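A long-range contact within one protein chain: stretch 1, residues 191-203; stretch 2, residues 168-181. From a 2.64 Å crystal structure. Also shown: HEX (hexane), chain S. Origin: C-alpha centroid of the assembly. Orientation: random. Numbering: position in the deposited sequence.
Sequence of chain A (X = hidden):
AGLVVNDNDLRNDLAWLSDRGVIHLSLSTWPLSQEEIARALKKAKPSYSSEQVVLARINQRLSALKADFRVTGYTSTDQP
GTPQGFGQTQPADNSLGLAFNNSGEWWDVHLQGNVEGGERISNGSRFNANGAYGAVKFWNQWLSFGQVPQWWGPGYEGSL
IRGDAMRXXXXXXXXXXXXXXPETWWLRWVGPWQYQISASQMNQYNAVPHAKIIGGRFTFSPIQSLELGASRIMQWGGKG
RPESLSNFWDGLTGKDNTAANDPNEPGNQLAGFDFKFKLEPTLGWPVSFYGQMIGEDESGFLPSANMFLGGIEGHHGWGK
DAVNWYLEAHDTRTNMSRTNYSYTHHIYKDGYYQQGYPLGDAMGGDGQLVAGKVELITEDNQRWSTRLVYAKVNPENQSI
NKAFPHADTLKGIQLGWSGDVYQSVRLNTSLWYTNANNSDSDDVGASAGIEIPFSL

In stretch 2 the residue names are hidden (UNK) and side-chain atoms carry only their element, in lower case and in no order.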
ATOM      1  N   GLY A 191       8.887 -15.401  16.588  1.00 59.94           N
ATOM      2  CA  GLY A 191       8.115 -14.222  16.980  1.00 58.02           C
ATOM      3  C   GLY A 191       6.825 -14.106  16.194  1.00 55.75           C
ATOM      4  O   GLY A 191       6.419 -15.059  15.533  1.00 53.34           O
ATOM      5  N   PRO A 192       6.159 -12.937  16.269  1.00 55.56           N
ATOM      6  CA  PRO A 192       4.944 -12.746  15.488  1.00 54.20           C
ATOM      7  C   PRO A 192       5.283 -12.861  14.018  1.00 52.85           C
ATOM      8  O   PRO A 192       6.276 -12.286  13.566  1.00 51.41           O
ATOM      9  CB  PRO A 192       4.507 -11.313  15.834  1.00 54.39           C
ATOM     10  CG  PRO A 192       5.223 -10.978  17.099  1.00 55.62           C
ATOM     11  CD  PRO A 192       6.529 -11.713  16.998  1.00 56.51           C
ATOM     12  N   TRP A 193       4.486 -13.635  13.299  1.00 51.39           N
ATOM     13  CA  TRP A 193       4.758 -13.918  11.917  1.00 50.79           C
ATOM     14  C   TRP A 193       3.469 -13.900  11.155  1.00 50.93           C
ATOM     15  O   TRP A 193       2.395 -14.042  11.747  1.00 50.53           O
ATOM     16  CB  TRP A 193       5.479 -15.256  11.783  1.00 51.62           C
ATOM     17  CG  TRP A 193       4.622 -16.462  12.056  1.00 52.13           C
ATOM     18  CD1 TRP A 193       4.414 -17.091  13.274  1.00 53.87           C
ATOM     19  CD2 TRP A 193       3.834 -17.230  11.093  1.00 53.16           C
ATOM     20  NE1 TRP A 193       3.569 -18.155  13.135  1.00 54.74           N
ATOM     21  CE2 TRP A 193       3.183 -18.294  11.857  1.00 53.64           C
ATOM     22  CE3 TRP A 193       3.597 -17.140   9.725  1.00 53.40           C
ATOM     23  CZ2 TRP A 193       2.348 -19.218  11.263  1.00 53.64           C
ATOM     24  CZ3 TRP A 193       2.753 -18.086   9.130  1.00 52.81           C
ATOM     25  CH2 TRP A 193       2.144 -19.098   9.884  1.00 53.62           C
ATOM     26  N   GLN A 194       3.565 -13.694   9.842  1.00 48.67           N
ATOM     27  CA  GLN A 194       2.390 -13.611   8.990  1.00 48.30           C
ATOM     28  C   GLN A 194       2.696 -14.028   7.555  1.00 50.14           C
ATOM     29  O   GLN A 194       3.791 -13.770   7.027  1.00 48.65           O
ATOM     30  CB  GLN A 194       1.831 -12.190   9.009  1.00 46.44           C
ATOM     31  CG  GLN A 194       0.782 -11.869   7.947  1.00 44.63           C
ATOM     32  CD  GLN A 194      -0.521 -12.639   8.117  1.00 44.17           C
ATOM     33  OE1 GLN A 194      -0.533 -13.870   8.189  1.00 42.77           O
ATOM     34  NE2 GLN A 194      -1.633 -11.909   8.145  1.00 42.81           N
ATOM     35  N   TYR A 195       1.711 -14.679   6.939  1.00 50.64           N
ATOM     36  CA  TYR A 195       1.775 -15.027   5.544  1.00 50.69           C
ATOM     37  C   TYR A 195       0.642 -14.332   4.807  1.00 50.55           C
ATOM     38  O   TYR A 195      -0.417 -14.051   5.370  1.00 48.35           O
ATOM     39  CB  TYR A 195       1.698 -16.547   5.356  1.00 52.18           C
ATOM     40  CG  TYR A 195       0.307 -17.123   5.484  1.00 54.40           C
ATOM     41  CD1 TYR A 195      -0.195 -17.509   6.719  1.00 56.33           C
ATOM     42  CD2 TYR A 195      -0.509 -17.287   4.368  1.00 55.47           C
ATOM     43  CE1 TYR A 195      -1.469 -18.037   6.843  1.00 57.28           C
ATOM     44  CE2 TYR A 195      -1.785 -17.812   4.483  1.00 56.78           C
ATOM     45  CZ  TYR A 195      -2.264 -18.181   5.724  1.00 57.89           C
ATOM     46  OH  TYR A 195      -3.533 -18.704   5.840  1.00 59.90           O
ATOM     47  N   GLN A 196       0.883 -14.041   3.535  1.00 52.02           N
ATOM     48  CA  GLN A 196      -0.193 -13.682   2.619  1.00 50.55           C
ATOM     49  C   GLN A 196       0.028 -14.423   1.321  1.00 51.04           C
ATOM     50  O   GLN A 196       1.126 -14.402   0.765  1.00 53.46           O
ATOM     51  CB  GLN A 196      -0.239 -12.173   2.371  1.00 49.66           C
ATOM     52  CG  GLN A 196      -1.549 -11.706   1.758  1.00 49.45           C
ATOM     53  CD  GLN A 196      -1.521 -10.246   1.384  1.00 49.18           C
ATOM     54  OE1 GLN A 196      -1.149  -9.886   0.262  1.00 50.09           O
ATOM     55  NE2 GLN A 196      -1.893  -9.392   2.320  1.00 48.40           N
ATOM     56  N   ILE A 197      -1.002 -15.105   0.846  1.00 51.89           N
ATOM     57  CA  ILE A 197      -0.938 -15.735  -0.465  1.00 51.36           C
ATOM     58  C   ILE A 197      -2.061 -15.144  -1.285  1.00 50.03           C
ATOM     59  O   ILE A 197      -3.129 -14.864  -0.743  1.00 47.29           O
ATOM     60  CB  ILE A 197      -1.037 -17.276  -0.385  1.00 51.68           C
ATOM     61  CG1 ILE A 197      -2.386 -17.726   0.176  1.00 51.61           C
ATOM     62  CG2 ILE A 197       0.088 -17.832   0.482  1.00 51.86           C
ATOM     63  CD1 ILE A 197      -2.459 -19.215   0.449  1.00 52.09           C
ATOM     64  N   SER A 198      -1.810 -14.910  -2.573  1.00 51.30           N
ATOM     65  CA  SER A 198      -2.872 -14.453  -3.484  1.00 50.65           C
ATOM     66  C   SER A 198      -2.726 -14.993  -4.899  1.00 49.90           C
ATOM     67  O   SER A 198      -1.607 -15.121  -5.425  1.00 48.38           O
ATOM     68  CB  SER A 198      -2.964 -12.918  -3.515  1.00 50.98           C
ATOM     69  OG  SER A 198      -1.766 -12.320  -3.975  1.00 52.70           O
ATOM     70  N   ALA A 199      -3.874 -15.325  -5.491  1.00 49.83           N
ATOM     71  CA  ALA A 199      -3.970 -15.671  -6.918  1.00 49.77           C
ATOM     72  C   ALA A 199      -5.007 -14.753  -7.569  1.00 48.38           C
ATOM     73  O   ALA A 199      -6.157 -14.714  -7.140  1.00 47.05           O
ATOM     74  CB  ALA A 199      -4.344 -17.131  -7.100  1.00 48.84           C
ATOM     75  N   SER A 200      -4.574 -14.010  -8.589  1.00 49.28           N
ATOM     76  CA  SER A 200      -5.364 -12.939  -9.210  1.00 49.85           C
ATOM     77  C   SER A 200      -5.307 -12.998 -10.746  1.00 49.92           C
ATOM     78  O   SER A 200      -4.426 -13.629 -11.327  1.00 47.87           O
ATOM     79  CB  SER A 200      -4.843 -11.575  -8.750  1.00 51.69           C
ATOM     80  OG  SER A 200      -4.976 -11.391  -7.346  1.00 54.92           O
ATOM     81  N   GLN A 201      -6.257 -12.329 -11.389  1.00 51.20           N
ATOM     82  CA  GLN A 201      -6.335 -12.262 -12.848  1.00 49.83           C
ATOM     83  C   GLN A 201      -6.181 -10.822 -13.312  1.00 49.28           C
ATOM     84  O   GLN A 201      -6.937  -9.937 -12.904  1.00 49.96           O
ATOM     85  CB  GLN A 201      -7.672 -12.806 -13.333  1.00 50.78           C
ATOM     86  CG  GLN A 201      -7.727 -12.988 -14.842  1.00 53.18           C
ATOM     87  CD  GLN A 201      -9.000 -13.662 -15.306  1.00 53.58           C
ATOM     88  OE1 GLN A 201      -8.998 -14.845 -15.626  1.00 54.12           O
ATOM     89  NE2 GLN A 201     -10.100 -12.917 -15.329  1.00 54.58           N
HETATM   90  N   MSE A 202      -5.200 -10.583 -14.173  1.00 50.01           N
HETATM   91  CA  MSE A 202      -4.962  -9.238 -14.699  1.00 49.45           C
HETATM   92  C   MSE A 202      -6.091  -8.867 -15.625  1.00 47.55           C
HETATM   93  O   MSE A 202      -6.693  -9.735 -16.257  1.00 45.45           O
HETATM   94  CB  MSE A 202      -3.630  -9.203 -15.433  1.00 51.94           C
HETATM   95  CG  MSE A 202      -2.469  -9.411 -14.471  1.00 53.85           C
HETATM   96 SE   MSE A 202      -0.813  -9.055 -15.458  1.00 62.76          SE
HETATM   97  CE  MSE A 202      -0.852  -7.103 -15.171  1.00 59.92           C
ATOM     98  N   ASN A 203      -6.384  -7.571 -15.698  1.00 46.60           N
ATOM     99  CA  ASN A 203      -7.530  -7.047 -16.442  1.00 45.85           C
ATOM    100  C   ASN A 203      -7.073  -6.256 -17.658  1.00 45.26           C
ATOM    101  O   ASN A 203      -6.104  -5.483 -17.573  1.00 45.25           O
ATOM    102  CB  ASN A 203      -8.367  -6.152 -15.530  1.00 45.33           C
ATOM    103  CG  ASN A 203      -9.682  -5.733 -16.152  1.00 45.39           C
ATOM    104  OD1 ASN A 203     -10.249  -6.437 -16.982  1.00 47.69           O
ATOM    105  ND2 ASN A 203     -10.185  -4.583 -15.732  1.00 45.16           N
ATOM    106  N   UNK A 168      -7.139  -2.574  -8.357  1.00 46.56           N
ATOM    107  CA  UNK A 168      -7.004  -3.859  -7.688  1.00 47.34           C
ATOM    108  C   UNK A 168      -7.561  -4.978  -8.562  1.00 49.30           C
ATOM    109  O   UNK A 168      -8.508  -4.747  -9.330  1.00 50.49           O
ATOM    110  c   UNK A 168      -8.788  -2.589  -6.708  1.00 47.06           C
ATOM    111  c   UNK A 168      -8.083  -1.680  -7.661  1.00 46.89           C
ATOM    112  c   UNK A 168      -7.820  -3.682  -6.403  1.00 46.84           C
ATOM    113  N   UNK A 169      -6.973  -6.168  -8.453  1.00 47.80           N
ATOM    114  CA  UNK A 169      -7.284  -7.263  -9.353  1.00 46.38           C
ATOM    115  C   UNK A 169      -8.172  -8.248  -8.691  1.00 47.35           C
ATOM    116  O   UNK A 169      -8.112  -8.442  -7.469  1.00 53.37           O
ATOM    117  c   UNK A 169      -6.019  -7.994  -9.757  1.00 47.67           C
ATOM    118 se   UNK A 169      -3.357  -8.059 -10.746  1.00 58.33          SE
ATOM    119  c   UNK A 169      -2.661  -8.222  -8.898  1.00 55.88           C
ATOM    120  c   UNK A 169      -4.976  -7.030 -10.302  1.00 50.16           C
ATOM    121  N   UNK A 170      -8.980  -8.919  -9.504  1.00 46.53           N
ATOM    122  CA  UNK A 170      -9.934  -9.898  -9.015  1.00 45.43           C
ATOM    123  C   UNK A 170      -9.236 -11.200  -8.706  1.00 46.85           C
ATOM    124  O   UNK A 170      -8.515 -11.739  -9.558  1.00 46.52           O
ATOM    125  c   UNK A 170     -11.048 -10.140 -10.029  1.00 44.73           C
ATOM    126  c   UNK A 170     -11.822 -11.403  -9.708  1.00 43.78           C
ATOM    127  o   UNK A 170     -11.938  -9.022  -9.998  1.00 45.99           O
ATOM    128  N   UNK A 171      -9.442 -11.697  -7.485  1.00 46.88           N
ATOM    129  CA  UNK A 171      -8.778 -12.912  -7.049  1.00 47.52           C
ATOM    130  C   UNK A 171      -9.054 -13.367  -5.631  1.00 48.80           C
ATOM    131  O   UNK A 171      -9.918 -12.825  -4.927  1.00 47.17           O
ATOM    132  N   UNK A 172      -8.307 -14.398  -5.241  1.00 50.69           N
ATOM    133  CA  UNK A 172      -8.384 -15.001  -3.921  1.00 50.60           C
ATOM    134  C   UNK A 172      -7.205 -14.538  -3.074  1.00 51.25           C
ATOM    135  O   UNK A 172      -6.113 -14.294  -3.590  1.00 53.63           O
ATOM    136  c   UNK A 172     -10.741 -17.390  -3.946  1.00 51.83           C
ATOM    137  c   UNK A 172     -10.816 -17.730  -6.679  1.00 53.35           C
ATOM    138  c   UNK A 172     -11.922 -18.055  -5.908  1.00 53.35           C
ATOM    139  c   UNK A 172      -9.621 -17.069  -4.698  1.00 51.49           C
ATOM    140  c   UNK A 172     -11.885 -17.879  -4.544  1.00 51.79           C
ATOM    141  c   UNK A 172      -9.674 -17.240  -6.073  1.00 52.85           C
ATOM    142  c   UNK A 172      -8.388 -16.523  -4.040  1.00 50.62           C
ATOM    143  N   UNK A 173      -7.432 -14.411  -1.775  1.00 50.46           N
ATOM    144  CA  UNK A 173      -6.404 -13.938  -0.856  1.00 51.82           C
ATOM    145  C   UNK A 173      -6.561 -14.624   0.511  1.00 50.41           C
ATOM    146  O   UNK A 173      -7.679 -14.848   0.970  1.00 47.35           O
ATOM    147  c   UNK A 173      -5.526 -11.747   1.523  1.00 52.92           C
ATOM    148  c   UNK A 173      -5.328 -10.243  -0.483  1.00 51.18           C
ATOM    149  c   UNK A 173      -6.499 -12.413  -0.725  1.00 52.21           C
ATOM    150  c   UNK A 173      -5.372 -11.682   0.004  1.00 52.74           C
ATOM    151  N   UNK A 174      -5.438 -14.969   1.132  1.00 51.93           N
ATOM    152  CA  UNK A 174      -5.449 -15.719   2.377  1.00 54.51           C
ATOM    153  C   UNK A 174      -4.399 -15.211   3.319  1.00 52.43           C
ATOM    154  O   UNK A 174      -3.299 -14.865   2.891  1.00 50.02           O
ATOM    155  c   UNK A 174      -6.243 -17.991   2.981  1.00 67.85           C
ATOM    156  c   UNK A 174      -5.273 -17.206   2.101  1.00 60.41           C
ATOM    157  c   UNK A 174      -5.749 -20.491   4.622  1.00 76.83           C
ATOM    158 se   UNK A 174      -6.016 -19.936   2.747  1.00 80.08          SE
ATOM    159  N   UNK A 175      -4.749 -15.184   4.610  1.00 51.08           N
ATOM    160  CA  UNK A 175      -3.945 -14.570   5.679  1.00 50.75           C
ATOM    161  C   UNK A 175      -4.212 -15.185   7.047  1.00 50.55           C
ATOM    162  O   UNK A 175      -5.272 -15.757   7.267  1.00 48.33           O
ATOM    163  c   UNK A 175      -4.336 -13.110   5.829  1.00 48.91           C
ATOM    164  c   UNK A 175      -4.036 -10.752   5.098  1.00 48.70           C
ATOM    165  o   UNK A 175      -3.577  -9.872   4.369  1.00 49.15           O
ATOM    166  n   UNK A 175      -4.839 -10.495   6.132  1.00 46.27           N
ATOM    167  c   UNK A 175      -3.690 -12.193   4.843  1.00 49.00           C
ATOM    168  N   UNK A 176      -3.289 -14.998   7.986  1.00 50.11           N
ATOM    169  CA  UNK A 176      -3.606 -15.269   9.386  1.00 53.14           C
ATOM    170  C   UNK A 176      -4.546 -14.185   9.890  1.00 52.54           C
ATOM    171  O   UNK A 176      -4.478 -13.047   9.431  1.00 51.91           O
ATOM    172  n   UNK A 176      -0.302 -17.801  14.328  1.00 61.28           N
ATOM    173  c   UNK A 176      -1.336 -16.351   9.923  1.00 55.80           C
ATOM    174  c   UNK A 176       0.117 -17.081  13.300  1.00 58.57           C
ATOM    175  c   UNK A 176      -2.354 -15.278  10.264  1.00 54.78           C
ATOM    176  n   UNK A 176       1.210 -16.340  13.432  1.00 57.37           N
ATOM    177  c   UNK A 176      -0.217 -16.357  10.952  1.00 56.82           C
ATOM    178  n   UNK A 176      -0.577 -17.099  12.164  1.00 58.42           N
ATOM    179  N   UNK A 177      -5.420 -14.532  10.833  1.00 52.77           N
ATOM    180  CA  UNK A 177      -6.244 -13.525  11.513  1.00 52.06           C
ATOM    181  C   UNK A 177      -5.407 -12.936  12.638  1.00 52.91           C
ATOM    182  O   UNK A 177      -4.905 -11.822  12.516  1.00 51.89           O
ATOM    183  c   UNK A 177      -7.537 -14.128  12.034  1.00 49.96           C
ATOM    184  N   UNK A 178      -5.230 -13.694  13.719  1.00 56.63           N
ATOM    185  CA  UNK A 178      -4.279 -13.316  14.765  1.00 58.64           C
ATOM    186  C   UNK A 178      -2.911 -13.848  14.383  1.00 58.00           C
ATOM    187  O   UNK A 178      -2.806 -14.944  13.828  1.00 59.19           O
ATOM    188  o   UNK A 178      -5.041 -13.727  19.025  1.00 69.17           O
ATOM    189  o   UNK A 178      -7.184 -13.595  18.574  1.00 67.78           O
ATOM    190  c   UNK A 178      -4.698 -13.862  16.122  1.00 60.90           C
ATOM    191  c   UNK A 178      -5.678 -12.967  16.852  1.00 62.95           C
ATOM    192  c   UNK A 178      -5.989 -13.466  18.249  1.00 65.46           C
ATOM    193  N   UNK A 179      -1.871 -13.076  14.693  1.00 56.39           N
ATOM    194  CA  UNK A 179      -0.527 -13.351  14.209  1.00 56.60           C
ATOM    195  C   UNK A 179       0.462 -13.543  15.358  1.00 58.73           C
ATOM    196  O   UNK A 179       1.588 -13.044  15.305  1.00 61.03           O
ATOM    197  c   UNK A 179      -0.907 -10.823  11.317  1.00 53.15           C
ATOM    198  c   UNK A 179      -0.081 -12.205  13.282  1.00 56.11           C
ATOM    199  c   UNK A 179      -0.801 -12.198  11.934  1.00 55.34           C
ATOM    200  o   UNK A 179       0.101 -10.177  11.023  1.00 52.99           O
ATOM    201  n   UNK A 179      -2.138 -10.368  11.106  1.00 51.69           N
ATOM    202  N   UNK A 180       0.048 -14.292  16.382  1.00 59.05           N
ATOM    203  CA  UNK A 180       0.905 -14.570  17.546  1.00 59.13           C
ATOM    204  C   UNK A 180       2.107 -15.428  17.170  1.00 59.34           C
ATOM    205  O   UNK A 180       2.156 -15.993  16.083  1.00 61.58           O
ATOM    206  c   UNK A 180       0.104 -15.249  18.647  1.00 58.30           C
ATOM    207  N   UNK A 181       3.083 -15.518  18.069  1.00 61.77           N
ATOM    208  CA  UNK A 181       4.277 -16.338  17.838  1.00 61.68           C
ATOM    209  C   UNK A 181       3.950 -17.830  17.935  1.00 62.94           C
ATOM    210  O   UNK A 181       2.967 -18.209  18.567  1.00 65.58           O
ATOM    211  c   UNK A 181       5.371 -15.967  18.819  1.00 60.23           C
TER
HETATM  212  C1  HEX S1018      -0.356 -21.628   4.212  1.00 67.72           C
HETATM  213  C2  HEX S1018      -1.355 -21.779   5.349  1.00 71.52           C
HETATM  214  C3  HEX S1018      -0.689 -21.765   6.731  1.00 70.10           C
HETATM  215  C4  HEX S1018      -1.571 -22.484   7.752  1.00 71.51           C
HETATM  216  C5  HEX S1018      -0.933 -22.607   9.136  1.00 70.86           C
HETATM  217  C6  HEX S1018      -1.752 -23.538  10.013  1.00 67.89           C

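Position 168 has three side-chain carbons that close a ring onto the backbone N. None of them comes near stretch 1. This is P168.

Position 169 carries two carbons, a selenium and a last carbon, unbranched. Selenium marks selenomethionine, M169. It points toward stretch 1, with CB 3.9 Å from S200 CB and SE 4.1 Å from M202 CG.

Position 170 has one carbon bearing an oxygen and a carbon, the branched pattern of threonine. At T170 the backbone makes the contact: Q201 N donates to T170 O at 3.0 Å.

Position 171 has no side-chain atoms, so it is G171. Its CA lies 4.0 Å from S200 CA and 3.2 Å from A199 O. A CB here would clash with A199 O and S200 OG, so the missing side chain lets the strands close up.

Position 172 has one carbon and then a ring of six carbons, with no oxygen. It is F172. Its backbone pairs twice with A199: F172 N to A199 O at 2.9 Å, and A199 N to F172 O at 3.1 Å. The side chain ends away from stretch 1.

Position 173 has four carbons, forked at the second. The fork identifies L173. It lies on the same face of the sheet as Q196 and S198, and its CD2 is 4.0 Å from Q196 CG.

Position 174 again has two carbons, a selenium and a carbon in an unbranched chain. It is selenomethionine M174. M174 N donates to I197 O at 3.0 Å, and I197 N to M174 O at 3.1 Å. Its CB packs 3.5 Å from I197 CG1, and its CE is 3.1 Å from Y195 OH.

Position 175 has three carbons, the third carrying one oxygen and one nitrogen. That is a glutamine amide, Q175. Q196 NE2 donates to Q175 OE1 at 2.7 Å. Q175 CA lies over one face of the Y195 ring; the hexane lies over the opposite face, its C2 3.7 Å from Y195 CZ.

Position 176 has three carbons, a nitrogen, and a carbon carrying two more nitrogens. This guanidinium is R176. It stacks flat on W193, with CD over the six-membered ring. R176 NH1 donates to W193 O at 3.1 Å and to the backbone O of position 180 at 2.8 Å. R176 N donates to Q194 OE1 at 3.0 Å.

Position 177 has one carbon, A177, and does not touch stretch 1.

Position 178 has three carbons, the third carrying two oxygens: E178, also out of contact.

Position 179 has three carbons, the third with one oxygen and one nitrogen. It is Q179. Its CB is 3.4 Å from W193 O.

Positions 180 and 181 each have one carbon: A180 and A181. A181 CA approaches G191 O at 3.4 Å.

The contact is an antiparallel strand pair. Backbone hydrogen bonds hold its centre, from I197 to A199. Toward the W193 end, side chains of Q194 and R176 take over, bonding to backbone atoms of the other stretch.

Stretch 2 (168-181) PMTGFLMQRAEQAA
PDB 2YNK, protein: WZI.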